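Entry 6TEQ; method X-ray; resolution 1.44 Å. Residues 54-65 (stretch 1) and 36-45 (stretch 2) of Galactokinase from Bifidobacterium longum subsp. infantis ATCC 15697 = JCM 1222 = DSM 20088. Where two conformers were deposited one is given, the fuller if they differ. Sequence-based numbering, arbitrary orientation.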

# COMPACT_ATOMS: atom_id res chain seq x y z
N LEU A 54 -10.95 -8.91 2.75
CA LEU A 54 -9.79 -9.20 3.62
C LEU A 54 -8.53 -8.86 2.86
O LEU A 54 -8.46 -9.11 1.64
CB LEU A 54 -9.72 -10.67 4.03
CG LEU A 54 -10.94 -11.15 4.80
CD1 LEU A 54 -10.84 -12.64 5.06
CD2 LEU A 54 -11.08 -10.40 6.12
N CYS A 55 -7.52 -8.39 3.61
CA CYS A 55 -6.17 -8.09 3.08
C CYS A 55 -5.13 -8.58 4.07
O CYS A 55 -5.49 -8.87 5.23
CB CYS A 55 -5.98 -6.60 2.79
SG CYS A 55 -7.39 -5.81 1.97
N LEU A 56 -3.89 -8.65 3.62
CA LEU A 56 -2.78 -9.11 4.47
C LEU A 56 -1.49 -8.40 4.12
O LEU A 56 -0.57 -9.04 3.58
CB LEU A 56 -2.68 -10.63 4.36
CG LEU A 56 -1.82 -11.29 5.43
CD1 LEU A 56 -2.48 -11.17 6.81
CD2 LEU A 56 -1.60 -12.74 5.08
N PRO A 57 -1.39 -7.09 4.44
CA PRO A 57 -0.13 -6.40 4.19
C PRO A 57 0.86 -6.50 5.34
O PRO A 57 0.53 -6.83 6.46
CB PRO A 57 -0.58 -4.94 4.05
CG PRO A 57 -1.80 -4.82 4.97
CD PRO A 57 -2.53 -6.18 4.77
N ILE A 58 2.11 -6.27 4.95
CA ILE A 58 3.24 -5.98 5.87
C ILE A 58 3.74 -4.59 5.55
O ILE A 58 3.62 -4.12 4.38
CB ILE A 58 4.35 -7.02 5.78
CG1 ILE A 58 4.97 -7.09 4.39
CG2 ILE A 58 3.83 -8.36 6.24
CD1 ILE A 58 6.26 -7.82 4.32
N ALA A 59 4.32 -3.97 6.56
CA ALA A 59 5.00 -2.69 6.36
C ALA A 59 6.43 -3.01 5.96
O ALA A 59 7.11 -3.86 6.62
CB ALA A 59 4.96 -1.88 7.62
N LEU A 60 6.94 -2.34 4.94
CA LEU A 60 8.36 -2.45 4.58
C LEU A 60 9.25 -1.70 5.58
O LEU A 60 8.82 -0.78 6.26
CB LEU A 60 8.56 -1.93 3.17
CG LEU A 60 8.03 -2.80 2.05
CD1 LEU A 60 8.11 -1.98 0.79
CD2 LEU A 60 8.87 -4.05 1.91
N PRO A 61 10.56 -2.01 5.63
CA PRO A 61 11.45 -1.17 6.40
C PRO A 61 11.66 0.20 5.76
O PRO A 61 12.09 1.14 6.42
CB PRO A 61 12.74 -1.94 6.34
CG PRO A 61 12.67 -2.87 5.16
CD PRO A 61 11.21 -3.18 5.01
N HIS A 62 11.36 0.30 4.48
CA HIS A 62 11.51 1.52 3.66
C HIS A 62 10.45 2.51 4.10
O HIS A 62 9.24 2.18 4.09
CB HIS A 62 11.31 1.22 2.18
CG HIS A 62 12.32 0.26 1.67
ND1 HIS A 62 12.25 -1.08 2.02
CD2 HIS A 62 13.41 0.42 0.89
CE1 HIS A 62 13.30 -1.70 1.50
NE2 HIS A 62 14.01 -0.81 0.76
N ARG A 63 10.85 3.72 4.48
CA ARG A 63 9.98 4.75 5.05
C ARG A 63 10.15 6.07 4.31
O ARG A 63 11.27 6.35 3.75
CB ARG A 63 10.22 4.89 6.52
CG ARG A 63 9.91 3.60 7.31
CD ARG A 63 10.62 3.50 8.64
NE ARG A 63 10.03 4.27 9.75
CZ ARG A 63 8.97 3.93 10.47
NH1 ARG A 63 8.29 2.83 10.20
NH2 ARG A 63 8.61 4.68 11.50
N THR A 64 9.10 6.87 4.43
CA THR A 64 9.13 8.31 4.10
C THR A 64 9.29 9.03 5.45
O THR A 64 8.43 8.83 6.34
CB THR A 64 7.86 8.74 3.39
OG1 THR A 64 7.93 8.06 2.14
CG2 THR A 64 7.69 10.23 3.17
N PHE A 65 10.26 9.92 5.52
CA PHE A 65 10.58 10.73 6.70
C PHE A 65 10.16 12.16 6.45
O PHE A 65 10.38 12.71 5.36
CB PHE A 65 12.07 10.72 7.01
CG PHE A 65 12.53 9.37 7.47
CD1 PHE A 65 12.82 8.39 6.55
CD2 PHE A 65 12.86 9.13 8.80
CE1 PHE A 65 13.21 7.14 6.99
CE2 PHE A 65 13.20 7.87 9.24
CZ PHE A 65 13.42 6.89 8.31
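Stretch 2 36-45: AAPGRVNLIG

Stretch 2 contains a β-strand, through Ala-37 to Val-41, that runs antiparallel to stretch 1, which follows it along its length. The chain of stretch 1 turns a corner at Pro-61, yet the segments before and after it both pair with the same strand of stretch 2: the axes of the strand through Ile-58 and Ala-59 and of the strand through Thr-64 each come within 4.4 Å of it, with N-to-C directions at 142° and 143°, respectively. The pairing places Phe-65 beside Ala-36, Arg-63 beside Pro-38, Ala-59 beside Arg-40 and Pro-57 beside Asn-42. Between Arg-63 and Ala-59 the register shifts by two residues, a β-bulge; Pro-61, within it, points its CA-to-CB bond away from stretch 2 and makes no contact with it.

Main-chain hydrogen bonds hold this arrangement on both sides of the bulge. Thr-64 and Ala-37 bond reciprocally, Thr-64 N to Ala-37 O at 2.8 Å and Ala-37 N to Thr-64 O at 3.0 Å; Ile-58 and Val-41 do likewise, with Ile-58 N to Val-41 O at 2.9 Å and Val-41 N to Ile-58 O at 3.0 Å. At the bulge, Gly-39 bonds to two different residues: its N donates to His-62 O (3.0 Å), whereas its O accepts from Leu-60 N (2.9 Å). Pro-38 and Pro-57 have no amide hydrogen, but both occupy non-hydrogen-bonded pairs, where none is required. Beyond Asn-42, Leu-43 N donates to Leu-56 O at 2.8 Å. The backbone of Gly-45 adopts φ/ψ of 96/64°, and a CB there would clash with Leu-54 O and Cys-55 CA.

The side chains of Ile-58 and Val-41 lie on the same face of the sheet and pack tightly, with Ile-58 CG1 3.3 Å from Val-41 CG2. Leu-60 CD2 also approaches Val-41 CG2, at 4.0 Å, while Leu-43 CD1 contacts Ile-58 CG2 at 4.0 Å and Leu-56 CD2 at 4.1 Å, extending the apolar cluster. In this pairing, the face bearing Ala-59 and Arg-63 also carries Pro-38, whose CG packs against Ala-59 CB at 3.6 Å. Farther along, Ala-36 CB sits over the face of the Phe-65 ring, 3.9 Å from its centroid and 20° off the normal, a CH-π contact. The Arg-63 guanidinium has Ala-36 C over one face, and its nitrogens are hydrogen-bonded elsewhere in the structure. Asn-42 links the two stretches near Leu-56 and also braces its own chain: its OD1 accepts from Leu-56 N at 3.2 Å, and its ND2 donates to Gly-45 O at 2.9 Å. A weak bond from Leu-56 N to Ile-44 O (3.0 Å) supplements this link.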

# COMPACT_ATOMS: atom_id res chain seq x y z
N ALA A 36 7.84 9.36 10.54
CA ALA A 36 8.03 8.52 9.35
C ALA A 36 6.95 7.48 9.26
O ALA A 36 6.34 7.14 10.28
CB ALA A 36 9.40 7.90 9.31
N ALA A 37 6.61 7.14 8.01
CA ALA A 37 5.65 6.07 7.75
C ALA A 37 6.25 5.17 6.69
O ALA A 37 6.89 5.65 5.73
CB ALA A 37 4.33 6.65 7.35
N PRO A 38 5.99 3.87 6.80
CA PRO A 38 6.54 2.93 5.83
C PRO A 38 5.67 2.77 4.59
O PRO A 38 4.46 2.98 4.55
CB PRO A 38 6.63 1.63 6.62
CG PRO A 38 5.37 1.71 7.51
CD PRO A 38 5.38 3.16 7.95
N GLY A 39 6.34 2.31 3.53
CA GLY A 39 5.63 1.68 2.41
C GLY A 39 5.21 0.28 2.82
O GLY A 39 5.40 -0.10 3.97
N ARG A 40 4.60 -0.45 1.88
CA ARG A 40 3.99 -1.73 2.24
C ARG A 40 4.08 -2.69 1.08
O ARG A 40 4.04 -2.26 -0.11
CB ARG A 40 2.53 -1.51 2.67
CG ARG A 40 1.58 -1.05 1.59
CD ARG A 40 0.89 -2.18 0.89
NE ARG A 40 0.12 -1.71 -0.27
CZ ARG A 40 0.58 -1.56 -1.49
NH1 ARG A 40 -0.24 -1.09 -2.43
NH2 ARG A 40 1.78 -1.99 -1.85
N VAL A 41 4.02 -3.98 1.41
CA VAL A 41 3.66 -5.01 0.41
C VAL A 41 2.43 -5.78 0.90
O VAL A 41 2.40 -6.29 2.02
CB VAL A 41 4.83 -5.95 0.09
CG1 VAL A 41 5.79 -5.35 -0.91
CG2 VAL A 41 5.63 -6.28 1.31
N ASN A 42 1.47 -5.90 0.01
CA ASN A 42 0.28 -6.71 0.28
C ASN A 42 0.67 -8.15 -0.01
O ASN A 42 0.96 -8.50 -1.14
CB ASN A 42 -0.93 -6.23 -0.49
CG ASN A 42 -2.20 -6.77 0.12
OD1 ASN A 42 -2.20 -7.18 1.28
ND2 ASN A 42 -3.22 -6.80 -0.72
N LEU A 43 0.65 -8.99 1.01
CA LEU A 43 1.04 -10.39 0.77
C LEU A 43 -0.02 -11.03 -0.12
O LEU A 43 0.33 -11.83 -1.00
CB LEU A 43 1.22 -11.15 2.07
CG LEU A 43 2.30 -10.66 3.01
CD1 LEU A 43 2.21 -11.43 4.29
CD2 LEU A 43 3.69 -10.76 2.40
N ILE A 44 -1.29 -10.81 0.20
CA ILE A 44 -2.42 -11.38 -0.56
C ILE A 44 -3.67 -10.66 -0.11
O ILE A 44 -3.66 -10.01 0.92
CB ILE A 44 -2.44 -12.92 -0.27
CG1 ILE A 44 -3.29 -13.66 -1.27
CG2 ILE A 44 -2.83 -13.27 1.15
CD1 ILE A 44 -3.09 -15.17 -1.27
N GLY A 45 -4.68 -10.73 -0.95
CA GLY A 45 -5.95 -10.02 -0.75
C GLY A 45 -5.91 -8.73 -1.52
O GLY A 45 -5.94 -7.65 -0.94